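Local coordinates for aggregative adherence fimbrial subunit AggA (Escherichia coli O104:H4 str. C227-11, PDB 4PH8), which forms the aggregative adherence fimbriae type I of enteroaggregative Escherichia coli as their major subunit, and probably mediates attachment to host surfaces, including fibronectin, at residues S30-F36 with S113-K117; T41-I47 with L101-K106; K52-T58 with I129-D135; P60-L66 with Y76-P80; P80-A86 with A95-K99. All coordinates share one frame; numbering follows the deposited sequence.

Interaction 1: S30-F36 with S113-K117; sequences STTPIGF and SVNPK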
# COMPACT_ATOMS: atom_id res chain seq x y z
N SER A 30 13.05 -20.31 -7.97
CA SER A 30 11.81 -20.04 -8.69
C SER A 30 11.99 -18.83 -9.61
O SER A 30 12.69 -17.88 -9.26
CB SER A 30 10.66 -19.80 -7.72
OG SER A 30 9.43 -19.74 -8.40
N THR A 31 11.39 -18.90 -10.80
CA THR A 31 11.45 -17.80 -11.77
C THR A 31 10.09 -17.10 -11.96
O THR A 31 10.00 -16.13 -12.72
CB THR A 31 11.91 -18.32 -13.15
OG1 THR A 31 10.97 -19.28 -13.64
CG2 THR A 31 13.29 -18.96 -13.04
N THR A 32 9.06 -17.59 -11.27
CA THR A 32 7.72 -17.03 -11.37
C THR A 32 7.69 -15.65 -10.71
O THR A 32 8.31 -15.46 -9.67
CB THR A 32 6.68 -17.90 -10.64
OG1 THR A 32 6.88 -19.28 -10.98
CG2 THR A 32 5.25 -17.50 -11.01
N PRO A 33 6.99 -14.68 -11.33
CA PRO A 33 6.77 -13.42 -10.66
C PRO A 33 6.06 -13.59 -9.32
O PRO A 33 5.15 -14.42 -9.20
CB PRO A 33 5.86 -12.67 -11.64
CG PRO A 33 6.19 -13.23 -12.97
CD PRO A 33 6.55 -14.66 -12.73
N ILE A 34 6.50 -12.83 -8.32
CA ILE A 34 5.89 -12.84 -6.99
C ILE A 34 5.09 -11.56 -6.85
O ILE A 34 5.63 -10.47 -6.94
CB ILE A 34 6.95 -12.92 -5.87
CG1 ILE A 34 7.88 -14.13 -6.08
CG2 ILE A 34 6.27 -13.02 -4.51
CD1 ILE A 34 9.15 -14.04 -5.25
N GLY A 35 3.78 -11.70 -6.66
CA GLY A 35 2.90 -10.54 -6.48
C GLY A 35 2.61 -10.23 -5.03
O GLY A 35 2.46 -11.14 -4.21
N PHE A 36 2.52 -8.93 -4.74
CA PHE A 36 2.13 -8.44 -3.43
C PHE A 36 1.13 -7.30 -3.68
O PHE A 36 1.35 -6.47 -4.54
CB PHE A 36 3.31 -7.88 -2.64
CG PHE A 36 4.49 -8.81 -2.53
CD1 PHE A 36 4.55 -9.77 -1.53
CD2 PHE A 36 5.56 -8.68 -3.38
CE1 PHE A 36 5.64 -10.61 -1.42
CE2 PHE A 36 6.67 -9.52 -3.27
CZ PHE A 36 6.70 -10.49 -2.29
N SER A 113 5.48 -6.19 -7.85
CA SER A 113 5.93 -7.51 -8.23
C SER A 113 7.44 -7.60 -8.14
O SER A 113 8.16 -6.64 -8.45
CB SER A 113 5.48 -7.84 -9.65
OG SER A 113 5.82 -9.17 -9.99
N VAL A 114 7.92 -8.75 -7.66
CA VAL A 114 9.34 -9.07 -7.73
C VAL A 114 9.52 -10.08 -8.85
O VAL A 114 8.87 -11.13 -8.86
CB VAL A 114 9.89 -9.63 -6.40
CG1 VAL A 114 11.30 -10.19 -6.60
CG2 VAL A 114 9.90 -8.55 -5.33
N ASN A 115 10.38 -9.73 -9.80
CA ASN A 115 10.77 -10.62 -10.90
C ASN A 115 12.12 -11.23 -10.57
O ASN A 115 13.15 -10.53 -10.63
CB ASN A 115 10.86 -9.81 -12.21
CG ASN A 115 11.09 -10.68 -13.43
OD1 ASN A 115 11.13 -11.92 -13.37
ND2 ASN A 115 11.24 -10.02 -14.58
N PRO A 116 12.14 -12.52 -10.19
CA PRO A 116 13.43 -13.14 -9.85
C PRO A 116 14.44 -13.10 -10.99
O PRO A 116 15.62 -13.15 -10.74
CB PRO A 116 13.05 -14.58 -9.50
CG PRO A 116 11.60 -14.55 -9.18
CD PRO A 116 11.02 -13.47 -10.05
N LYS A 117 13.97 -13.01 -12.23
CA LYS A 117 14.85 -13.01 -13.40
C LYS A 117 15.73 -11.75 -13.49
O LYS A 117 16.86 -11.81 -13.98
CB LYS A 117 14.02 -13.18 -14.67
CG LYS A 117 13.24 -14.49 -14.71
CD LYS A 117 12.49 -14.65 -16.02
CE LYS A 117 11.89 -16.04 -16.15
NZ LYS A 117 11.40 -16.32 -17.53
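Ile34 and Val114 exchange a pair of backbone hydrogen bonds. Ile34 N reaches Val114 O at 3.0 Å and almost straight, with 176° at the hydrogen, and Val114 N returns to Ile34 O at the same 3.0 Å. Ile34 O has further company: Ser113 CA points its hydrogen at this oxygen from 3.2 Å. Ser113 swings OG away from its own amide nitrogen (chi1 -175°), which brings the hydroxyl beside that carbonyl, but at 3.3 Å from OG to Ile34 O the contact is at best a weak, unsettled bond. On the face that carries the Ile34 and Val114 side chains, Val114 CG2 touches Phe36 CE2 at 4.0 Å, meeting the ring at its edge. This is where the antiparallel pairing of strands 34-41 and 108-114 in the beta-sandwich begins to give way to loops. Past Val114, the ring of Pro116 sits against two carbonyls of residues 30-36, its CB 3.3 Å from Ser30 O and its CD 3.4 Å from Thr32 O. Lys117, extended beyond CG, lays its CE against Thr31 CB at 3.8 Å. An Asx turn shapes this departure: Asn115 OD1 accepts from Lys117 N, which stands 65° out of the amide plane. Farther out, Gln119 OE1 takes the N-H of Asn115, and Gln24 NE2 bonds to Gly35 O. Strands 24-26 and 141-155 cover the inner side, with Phe36 lying on Ile151 and Leu153.

Interaction 2: T41-I47 with L101-K106; sequences TTSDQCI and LTSGNK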
# COMPACT_ATOMS: atom_id res chain seq x y z
N THR A 41 -9.77 0.85 2.31
CA THR A 41 -11.12 1.37 2.23
C THR A 41 -11.43 2.06 3.55
O THR A 41 -10.57 2.16 4.44
CB THR A 41 -12.14 0.24 1.91
OG1 THR A 41 -13.42 0.82 1.54
CG2 THR A 41 -12.29 -0.73 3.06
N THR A 42 -12.65 2.56 3.65
CA THR A 42 -13.12 3.14 4.89
C THR A 42 -14.63 2.87 4.99
O THR A 42 -15.18 2.14 4.16
CB THR A 42 -12.76 4.65 4.96
OG1 THR A 42 -13.16 5.19 6.22
CG2 THR A 42 -13.46 5.41 3.84
N SER A 43 -15.30 3.45 5.98
CA SER A 43 -16.73 3.16 6.22
C SER A 43 -17.64 3.74 5.14
O SER A 43 -17.29 4.71 4.44
CB SER A 43 -17.15 3.69 7.59
OG SER A 43 -17.13 5.11 7.55
N ASP A 44 -18.84 3.18 5.02
CA ASP A 44 -19.81 3.70 4.05
C ASP A 44 -20.13 5.17 4.33
O ASP A 44 -20.21 5.96 3.41
CB ASP A 44 -21.09 2.88 4.07
CG ASP A 44 -20.93 1.52 3.41
OD1 ASP A 44 -19.90 1.24 2.75
OD2 ASP A 44 -21.86 0.70 3.56
N GLN A 45 -20.27 5.54 5.59
CA GLN A 45 -20.53 6.95 5.92
C GLN A 45 -19.39 7.86 5.52
O GLN A 45 -19.61 8.94 4.99
CB GLN A 45 -20.89 7.12 7.40
CG GLN A 45 -22.29 6.63 7.74
CD GLN A 45 -23.36 7.19 6.82
OE1 GLN A 45 -23.86 6.50 5.93
NE2 GLN A 45 -23.73 8.46 7.02
N CYS A 46 -18.16 7.41 5.70
CA CYS A 46 -17.01 8.21 5.29
C CYS A 46 -16.89 8.35 3.77
O CYS A 46 -16.45 9.39 3.27
CB CYS A 46 -15.72 7.66 5.88
SG CYS A 46 -15.66 8.03 7.63
N ILE A 47 -17.31 7.31 3.05
CA ILE A 47 -17.33 7.38 1.59
C ILE A 47 -18.39 8.40 1.13
O ILE A 47 -18.14 9.21 0.24
CB ILE A 47 -17.55 5.98 0.96
CG1 ILE A 47 -16.31 5.14 1.25
CG2 ILE A 47 -17.75 6.09 -0.53
CD1 ILE A 47 -16.46 3.67 0.93
N LEU A 101 -12.74 7.94 -2.80
CA LEU A 101 -13.66 6.82 -2.89
C LEU A 101 -15.08 7.31 -3.18
O LEU A 101 -15.43 8.44 -2.85
CB LEU A 101 -13.63 6.04 -1.59
CG LEU A 101 -12.26 5.45 -1.22
CD1 LEU A 101 -12.41 4.69 0.10
CD2 LEU A 101 -11.72 4.53 -2.31
N THR A 102 -15.87 6.45 -3.80
CA THR A 102 -17.28 6.69 -4.04
C THR A 102 -18.08 5.42 -3.75
O THR A 102 -17.50 4.34 -3.59
CB THR A 102 -17.55 7.11 -5.50
OG1 THR A 102 -17.19 6.04 -6.38
CG2 THR A 102 -16.77 8.38 -5.85
N SER A 103 -19.40 5.55 -3.69
CA SER A 103 -20.26 4.43 -3.35
C SER A 103 -20.15 3.29 -4.35
O SER A 103 -20.37 2.14 -4.00
CB SER A 103 -21.73 4.87 -3.23
OG SER A 103 -22.35 5.00 -4.50
N GLY A 104 -19.81 3.63 -5.59
CA GLY A 104 -19.64 2.64 -6.65
C GLY A 104 -18.21 2.18 -6.84
O GLY A 104 -17.94 1.32 -7.66
N ASN A 105 -17.30 2.73 -6.04
CA ASN A 105 -15.88 2.50 -6.20
C ASN A 105 -15.18 2.66 -4.84
O ASN A 105 -14.57 3.69 -4.54
CB ASN A 105 -15.33 3.48 -7.23
CG ASN A 105 -14.02 3.02 -7.84
OD1 ASN A 105 -13.40 2.06 -7.37
ND2 ASN A 105 -13.60 3.71 -8.89
N LYS A 106 -15.29 1.63 -4.01
CA LYS A 106 -15.04 1.78 -2.57
C LYS A 106 -13.64 1.40 -2.10
O LYS A 106 -13.32 1.58 -0.93
CB LYS A 106 -16.06 0.97 -1.79
CG LYS A 106 -17.51 1.42 -1.95
CD LYS A 106 -18.34 0.70 -0.88
CE LYS A 106 -19.81 1.07 -0.89
NZ LYS A 106 -20.46 0.30 0.21
O HOH W 1 -15.66 9.54 -0.64
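Lys106 leans along Ile47 before it reaches Asp44. Its CB is 3.9 Å from Ile47 CD1, and CG follows at 3.8 Å from the same methyl; CD still brushes it while coming near the aspartate. The chain stays extended beyond CG, chi2 to chi4 all close to 180°, and this carries CE to 3.6 Å from Asp44 OD1. At the tip, Lys106 NZ makes a salt bridge to Asp44 OD1 at 2.8 Å, approaching 47° above the carboxylate plane. The backbone of the same lysine is gripped as well, because Thr41 OG1 donates to Lys106 O at 2.6 Å. Deeper in, Ile47 crosses Leu101, with its CG1 4.0 Å from Leu101 CB, and presses its CG2 on the peptide of Thr102, 3.3 Å from Thr102 C. Leu101 CD1 then meets the methyl of Thr42, whose hydroxyl is bonded to Pro15 O. A water sits between Ile47 O and Leu101 O. The partners are a type I turn, Thr102 to Asn105, and a short helix that Ser43 caps at its N-terminus, its OG accepting from Cys46 N; the disulfide from Cys46 to Cys14 ties that capped helix to the N-terminal segment at one end of the sandwich.

Interaction 3: K52-T58 with I129-D135; sequences KVWLWGT and ILHAAVD
Trp56 pairs with His131 and Trp54 with Ala133 in antiparallel strands of one beta-sandwich sheet, near the chain's centre. Packing is tightest at Trp56. Its CG lies between backbone N and carbonyl carbon (chi1 69°), which lays the indole back over the neighbouring strand, and His131 CB sits over its face in a CH-pi contact, 3.4 Å from the centroid of the five-membered ring. The imidazole is nearly parallel to the indole, 9° between planes, but slid aside and barely overlapping. Ala133 CB meets the edge of the same indole, 3.7 Å from CZ3. Val53, Leu55, Ala132 and Val134 fill the buried face. Past Trp56 and His131 a water takes over the backbone link, accepting from Thr58 N at 3.0 Å and donating to Ile129 O at 2.6 Å; on this exposed side Thr58 CG2 still meets the edge of the His131 ring. At the far end, Trp54 NE1 gives Asp135 OD2 a weak, bent bond of 2.7 Å, with indole and carboxylate planes 53° apart.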
# COMPACT_ATOMS: atom_id res chain seq x y z
N LYS A 52 -10.83 10.40 1.23
CA LYS A 52 -9.76 10.09 0.31
C LYS A 52 -8.84 9.16 1.05
O LYS A 52 -8.44 9.44 2.18
CB LYS A 52 -9.04 11.39 -0.12
CG LYS A 52 -7.74 11.18 -0.90
CD LYS A 52 -6.98 12.49 -1.12
CE LYS A 52 -7.78 13.48 -1.94
NZ LYS A 52 -6.98 14.71 -2.19
N VAL A 53 -8.51 8.03 0.43
CA VAL A 53 -7.61 7.08 1.04
C VAL A 53 -6.26 7.13 0.36
O VAL A 53 -6.13 7.57 -0.78
CB VAL A 53 -8.18 5.65 1.07
CG1 VAL A 53 -9.36 5.57 2.01
CG2 VAL A 53 -8.55 5.15 -0.32
N TRP A 54 -5.25 6.69 1.11
CA TRP A 54 -3.86 6.78 0.71
C TRP A 54 -3.15 5.48 1.01
O TRP A 54 -3.52 4.76 1.94
CB TRP A 54 -3.15 7.87 1.51
CG TRP A 54 -3.67 9.24 1.29
CD1 TRP A 54 -4.77 9.79 1.87
CD2 TRP A 54 -3.10 10.25 0.46
NE1 TRP A 54 -4.93 11.09 1.44
CE2 TRP A 54 -3.91 11.40 0.57
CE3 TRP A 54 -1.98 10.29 -0.37
CZ2 TRP A 54 -3.65 12.57 -0.13
CZ3 TRP A 54 -1.71 11.46 -1.07
CH2 TRP A 54 -2.55 12.58 -0.94
N LEU A 55 -2.12 5.24 0.22
CA LEU A 55 -1.24 4.11 0.38
C LEU A 55 0.16 4.56 -0.01
O LEU A 55 0.34 5.26 -1.01
CB LEU A 55 -1.72 3.00 -0.54
CG LEU A 55 -1.23 1.59 -0.43
CD1 LEU A 55 -1.34 1.04 0.99
CD2 LEU A 55 -2.07 0.74 -1.38
N TRP A 56 1.15 4.17 0.79
CA TRP A 56 2.53 4.51 0.47
C TRP A 56 3.50 3.57 1.15
O TRP A 56 3.17 2.93 2.13
CB TRP A 56 2.86 5.99 0.80
CG TRP A 56 2.91 6.39 2.26
CD1 TRP A 56 4.03 6.55 3.03
CD2 TRP A 56 1.80 6.75 3.10
NE1 TRP A 56 3.69 6.97 4.29
CE2 TRP A 56 2.33 7.11 4.37
CE3 TRP A 56 0.42 6.81 2.92
CZ2 TRP A 56 1.53 7.49 5.44
CZ3 TRP A 56 -0.38 7.20 3.99
CH2 TRP A 56 0.18 7.53 5.24
N GLY A 57 4.71 3.53 0.60
CA GLY A 57 5.79 2.72 1.12
C GLY A 57 6.84 3.59 1.81
O GLY A 57 6.66 4.80 1.98
N THR A 58 7.93 2.95 2.20
CA THR A 58 8.97 3.58 3.01
C THR A 58 10.22 3.95 2.21
O THR A 58 11.16 4.49 2.78
CB THR A 58 9.39 2.62 4.14
OG1 THR A 58 9.83 1.38 3.58
CG2 THR A 58 8.21 2.36 5.09
N ILE A 129 6.89 -2.85 4.55
CA ILE A 129 6.00 -2.03 5.35
C ILE A 129 5.18 -1.16 4.43
O ILE A 129 5.73 -0.46 3.58
CB ILE A 129 6.78 -1.09 6.28
CG1 ILE A 129 7.67 -1.90 7.23
CG2 ILE A 129 5.84 -0.21 7.08
CD1 ILE A 129 8.77 -1.07 7.83
N LEU A 130 3.87 -1.20 4.61
CA LEU A 130 3.00 -0.30 3.90
C LEU A 130 2.25 0.58 4.87
O LEU A 130 1.85 0.14 5.95
CB LEU A 130 2.03 -1.06 3.02
CG LEU A 130 2.64 -1.85 1.87
CD1 LEU A 130 1.53 -2.47 1.07
CD2 LEU A 130 3.52 -0.99 0.98
N HIS A 131 2.07 1.83 4.47
CA HIS A 131 1.32 2.77 5.25
C HIS A 131 0.05 3.06 4.50
O HIS A 131 0.05 3.14 3.27
CB HIS A 131 2.09 4.07 5.38
CG HIS A 131 3.30 3.97 6.26
ND1 HIS A 131 3.26 4.28 7.60
CD2 HIS A 131 4.58 3.63 5.98
CE1 HIS A 131 4.47 4.14 8.11
NE2 HIS A 131 5.28 3.73 7.15
N ALA A 132 -1.03 3.26 5.24
CA ALA A 132 -2.30 3.65 4.64
C ALA A 132 -2.94 4.73 5.49
O ALA A 132 -2.71 4.82 6.70
CB ALA A 132 -3.23 2.46 4.53
N ALA A 133 -3.74 5.56 4.85
CA ALA A 133 -4.46 6.60 5.58
C ALA A 133 -5.77 6.93 4.94
O ALA A 133 -6.04 6.54 3.80
CB ALA A 133 -3.60 7.86 5.72
N VAL A 134 -6.59 7.66 5.70
CA VAL A 134 -7.83 8.21 5.22
C VAL A 134 -7.92 9.66 5.67
O VAL A 134 -7.67 9.95 6.85
CB VAL A 134 -9.08 7.42 5.69
CG1 VAL A 134 -9.21 7.38 7.22
CG2 VAL A 134 -10.35 7.99 5.08
N ASP A 135 -8.24 10.54 4.72
CA ASP A 135 -8.43 11.98 4.95
C ASP A 135 -9.91 12.27 4.91
O ASP A 135 -10.64 11.79 4.01
CB ASP A 135 -7.81 12.83 3.83
CG ASP A 135 -6.31 12.85 3.83
OD1 ASP A 135 -5.71 12.41 4.82
OD2 ASP A 135 -5.74 13.31 2.81
O HOH W 2 7.87 -0.00 2.09

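Interaction 4: P60-L66 with Y76-P80; sequences PANKWVL and YTLNP
Leu78 N donates to Trp64 O at 2.7 Å, the shortest polar bond between the two segments, and Trp64 N answers to Leu78 O at 3.0 Å. Two residues along, Leu66 and Tyr76 form the next hydrogen-bonded pair, Leu66 N lying 2.9 Å from Tyr76 O; between them Val65 faces Thr77 as a non-hydrogen-bonded pair. The indole of Trp64 then reaches beyond the paired backbone to Pro80. CG is anti to the carbonyl carbon (chi1 -61°) and chi2 is only 13°, so that one face of the ring lies against the proline. Pro80 CG is 3.6 Å from Trp64 NE1 and makes a CH-pi contact with the five-membered ring, 29° off its normal. On the sheet face of Thr77, the packing is between aliphatic groups: its CG2 touches Lys63 CB at 3.5 Å, the two side chains crossing at about a right angle, and touches Pro60 CD at 3.8 Å. Lys63 CB also rests 3.4 Å from Leu78 O, just before the strand of Trp64 begins. The hydroxyl of Tyr76 is bonded to Val120 O. On the inner face, Trp64 packs on Ala110 and Val112 and on Met128 and Leu130, while Leu66 meets Tyr126 and Val114. Strand 75-82 pairs antiparallel with 108-114, and strand 52-68 with 124-138, so the inward side chains of the hairpin pack against both.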
# COMPACT_ATOMS: atom_id res chain seq x y z
N PRO A 60 12.46 5.55 -1.34
CA PRO A 60 12.53 6.85 -1.99
C PRO A 60 11.27 7.08 -2.80
O PRO A 60 10.74 6.13 -3.40
CB PRO A 60 13.76 6.75 -2.90
CG PRO A 60 14.03 5.30 -3.06
CD PRO A 60 13.46 4.60 -1.85
N ALA A 61 10.77 8.30 -2.78
CA ALA A 61 9.55 8.66 -3.49
C ALA A 61 8.37 7.78 -3.07
O ALA A 61 7.46 7.59 -3.83
CB ALA A 61 9.75 8.58 -4.99
N ASN A 62 8.40 7.29 -1.83
CA ASN A 62 7.35 6.45 -1.24
C ASN A 62 7.15 5.12 -1.96
O ASN A 62 6.09 4.49 -1.85
CB ASN A 62 6.07 7.24 -1.11
CG ASN A 62 6.23 8.42 -0.16
OD1 ASN A 62 6.60 8.24 1.01
ND2 ASN A 62 5.98 9.61 -0.64
N LYS A 63 8.20 4.66 -2.63
CA LYS A 63 8.17 3.34 -3.26
C LYS A 63 8.16 2.25 -2.18
O LYS A 63 8.47 2.48 -1.02
CB LYS A 63 9.33 3.17 -4.26
CG LYS A 63 9.11 3.99 -5.51
CD LYS A 63 10.22 3.89 -6.55
CE LYS A 63 10.01 4.96 -7.61
NZ LYS A 63 11.10 5.01 -8.63
N TRP A 64 7.72 1.06 -2.56
CA TRP A 64 7.56 -0.01 -1.60
C TRP A 64 8.86 -0.77 -1.48
O TRP A 64 9.48 -1.06 -2.48
CB TRP A 64 6.45 -0.95 -2.08
CG TRP A 64 5.09 -0.30 -2.22
CD1 TRP A 64 4.78 1.03 -2.22
CD2 TRP A 64 3.85 -0.99 -2.43
NE1 TRP A 64 3.43 1.22 -2.40
CE2 TRP A 64 2.83 -0.01 -2.52
CE3 TRP A 64 3.50 -2.34 -2.52
CZ2 TRP A 64 1.49 -0.34 -2.72
CZ3 TRP A 64 2.16 -2.67 -2.71
CH2 TRP A 64 1.17 -1.66 -2.81
N VAL A 65 9.30 -1.06 -0.25
CA VAL A 65 10.61 -1.70 -0.04
C VAL A 65 10.46 -3.09 0.57
O VAL A 65 9.96 -3.25 1.67
CB VAL A 65 11.52 -0.83 0.86
CG1 VAL A 65 12.89 -1.48 1.03
CG2 VAL A 65 11.64 0.57 0.28
N LEU A 66 10.89 -4.10 -0.18
CA LEU A 66 10.96 -5.46 0.33
C LEU A 66 12.36 -5.63 0.92
O LEU A 66 13.35 -5.68 0.19
CB LEU A 66 10.70 -6.47 -0.79
CG LEU A 66 10.52 -7.93 -0.36
CD1 LEU A 66 9.27 -8.14 0.49
CD2 LEU A 66 10.47 -8.83 -1.57
N TYR A 76 14.66 -4.56 -2.11
CA TYR A 76 14.22 -4.16 -3.44
C TYR A 76 13.19 -3.08 -3.32
O TYR A 76 12.23 -3.21 -2.57
CB TYR A 76 13.74 -5.34 -4.28
CG TYR A 76 14.90 -6.19 -4.76
CD1 TYR A 76 15.94 -5.63 -5.51
CD2 TYR A 76 14.97 -7.54 -4.44
CE1 TYR A 76 17.02 -6.41 -5.93
CE2 TYR A 76 16.03 -8.32 -4.85
CZ TYR A 76 17.05 -7.75 -5.60
OH TYR A 76 18.11 -8.55 -6.01
N THR A 77 13.45 -1.98 -4.02
CA THR A 77 12.57 -0.84 -4.05
C THR A 77 11.66 -1.04 -5.25
O THR A 77 12.12 -1.19 -6.37
CB THR A 77 13.39 0.45 -4.17
OG1 THR A 77 14.31 0.51 -3.07
CG2 THR A 77 12.51 1.68 -4.17
N LEU A 78 10.35 -1.07 -4.99
CA LEU A 78 9.38 -1.51 -5.98
C LEU A 78 8.41 -0.39 -6.31
O LEU A 78 7.91 0.31 -5.42
CB LEU A 78 8.63 -2.75 -5.46
CG LEU A 78 9.51 -3.94 -5.05
CD1 LEU A 78 8.69 -5.02 -4.38
CD2 LEU A 78 10.23 -4.51 -6.26
N ASN A 79 8.16 -0.21 -7.60
CA ASN A 79 7.23 0.81 -8.06
C ASN A 79 5.83 0.22 -8.17
O ASN A 79 5.63 -0.78 -8.87
CB ASN A 79 7.67 1.35 -9.40
CG ASN A 79 6.96 2.64 -9.77
OD1 ASN A 79 6.63 3.46 -8.92
ND2 ASN A 79 6.75 2.83 -11.06
N PRO A 80 4.85 0.81 -7.46
CA PRO A 80 3.51 0.24 -7.50
C PRO A 80 2.75 0.47 -8.80
O PRO A 80 2.96 1.46 -9.52
CB PRO A 80 2.76 0.94 -6.36
CG PRO A 80 3.61 2.07 -5.93
CD PRO A 80 4.99 1.90 -6.48

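Interaction 5: P80-A86 with A95-K99; sequences PSIDGGA and AKIYK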
# COMPACT_ATOMS: atom_id res chain seq x y z
N PRO A 80 4.85 0.81 -7.46
CA PRO A 80 3.51 0.24 -7.50
C PRO A 80 2.75 0.47 -8.80
O PRO A 80 2.96 1.46 -9.52
CB PRO A 80 2.76 0.94 -6.36
CG PRO A 80 3.61 2.07 -5.93
CD PRO A 80 4.99 1.90 -6.48
N SER A 81 1.83 -0.46 -9.06
CA SER A 81 0.72 -0.29 -9.98
C SER A 81 -0.54 -0.11 -9.17
O SER A 81 -0.69 -0.72 -8.11
CB SER A 81 0.61 -1.51 -10.87
OG SER A 81 1.79 -1.60 -11.65
N ILE A 82 -1.45 0.70 -9.69
CA ILE A 82 -2.64 1.11 -8.97
C ILE A 82 -3.87 0.96 -9.85
O ILE A 82 -3.78 0.93 -11.09
CB ILE A 82 -2.50 2.54 -8.41
CG1 ILE A 82 -2.46 3.59 -9.53
CG2 ILE A 82 -1.28 2.61 -7.50
CD1 ILE A 82 -2.34 5.03 -9.02
N ASP A 83 -5.03 0.85 -9.21
CA ASP A 83 -6.26 0.71 -9.97
C ASP A 83 -6.57 1.97 -10.80
O ASP A 83 -6.02 3.06 -10.59
CB ASP A 83 -7.44 0.27 -9.08
CG ASP A 83 -7.96 1.37 -8.17
OD1 ASP A 83 -8.46 2.38 -8.71
OD2 ASP A 83 -7.96 1.19 -6.92
N GLY A 84 -7.47 1.81 -11.76
CA GLY A 84 -7.75 2.87 -12.70
C GLY A 84 -8.37 4.12 -12.12
O GLY A 84 -8.36 5.17 -12.79
N GLY A 85 -8.93 4.02 -10.91
CA GLY A 85 -9.52 5.18 -10.27
C GLY A 85 -8.63 5.93 -9.30
O GLY A 85 -9.04 6.94 -8.73
N ALA A 86 -7.43 5.42 -9.10
CA ALA A 86 -6.47 6.01 -8.15
C ALA A 86 -5.51 6.90 -8.92
O ALA A 86 -5.52 6.94 -10.15
CB ALA A 86 -5.70 4.90 -7.45
N ALA A 95 5.54 8.23 -5.78
CA ALA A 95 4.77 6.98 -5.83
C ALA A 95 3.67 6.89 -4.77
O ALA A 95 2.94 5.91 -4.74
CB ALA A 95 5.68 5.77 -5.72
N LYS A 96 3.54 7.89 -3.90
CA LYS A 96 2.43 7.90 -2.94
C LYS A 96 1.11 7.90 -3.72
O LYS A 96 0.97 8.58 -4.73
CB LYS A 96 2.53 9.09 -1.99
CG LYS A 96 1.39 9.23 -1.01
CD LYS A 96 1.66 10.32 0.01
CE LYS A 96 2.66 9.88 1.06
NZ LYS A 96 3.02 11.03 1.94
N ILE A 97 0.15 7.11 -3.26
CA ILE A 97 -1.09 6.89 -3.98
C ILE A 97 -2.26 7.43 -3.20
O ILE A 97 -2.31 7.25 -1.99
CB ILE A 97 -1.32 5.37 -4.14
CG1 ILE A 97 -0.08 4.71 -4.74
CG2 ILE A 97 -2.58 5.10 -4.96
CD1 ILE A 97 0.06 3.24 -4.37
N TYR A 98 -3.22 8.04 -3.88
CA TYR A 98 -4.48 8.41 -3.25
C TYR A 98 -5.64 8.05 -4.14
O TYR A 98 -5.49 7.79 -5.35
CB TYR A 98 -4.52 9.91 -2.93
CG TYR A 98 -4.43 10.80 -4.14
CD1 TYR A 98 -3.19 11.19 -4.64
CD2 TYR A 98 -5.57 11.24 -4.79
CE1 TYR A 98 -3.10 12.00 -5.76
CE2 TYR A 98 -5.49 12.03 -5.93
CZ TYR A 98 -4.25 12.41 -6.39
OH TYR A 98 -4.17 13.21 -7.51
N LYS A 99 -6.81 8.03 -3.54
CA LYS A 99 -8.05 7.82 -4.27
C LYS A 99 -9.22 8.39 -3.50
O LYS A 99 -9.38 8.07 -2.33
CB LYS A 99 -8.28 6.35 -4.50
CG LYS A 99 -9.51 6.04 -5.34
CD LYS A 99 -9.55 4.55 -5.66
CE LYS A 99 -10.76 4.17 -6.50
NZ LYS A 99 -10.71 2.76 -6.98
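A type I turn from Asp83 to Ala86, with an Asx turn made by the Asp83 side chain, is fastened to strand 97-100 by a salt bridge to Lys99. Asp83 OD1 is gripped twice: Gly85 N donates to it at 2.8 Å from within the turn, and Lys99 NZ reaches it at 2.9 Å, coming 36° above the carboxylate plane. The lysine gets there fully extended, CG anti to the backbone N (chi1 -176°), passing the turn with its CG 3.5 Å from Gly85 O. This buried ammonium has two more partners, Phe107 O and Asn105 OD1, and Asp83 OD2 accepts from Asn109 N, so both charged groups are tied into the chain around them. Farther along, the contact becomes apolar. Ile82 and Ile97 slide past each other in opposite directions, and Ile82 CG2 presses tightly on Ile97 CD1 at 3.5 Å. The other branch of Ile97, CG2, meets Ala86 CB at 4.0 Å, while Pro80 CD rests 4.0 Å from Ala95 CB. Phe88 and Leu108 close round the isoleucines. Strands 75-82 and 97-100 share no backbone bridge here; their side chains interdigitate face to face, as in the interior of a beta-sandwich, with the charged turn at one end.

How the interactions relate
The five contacts run the length of one elongated beta-sandwich. Interactions 1 and 2 lie on opposite sides of its centre, about 32 Å apart between centres, yet strand 34-41 leads from one directly into the other. Interactions 1, 2 and 3 join segments 54 to 77 residues apart, those of interaction 3 alternating with those of 1 and 2; the local interactions 4 and 5 come in series within the span of interaction 3 and share Pro80. Backbone bonds from Val53 and Leu55 tie interaction 3 to interaction 5, Leu66, Leu78 and Val114 pack between 1 and 4, and Asn105 and Lys99 join 2 and 5, consistent with the beta-sandwich of a fimbrial subunit, whose fold is completed by a donor strand.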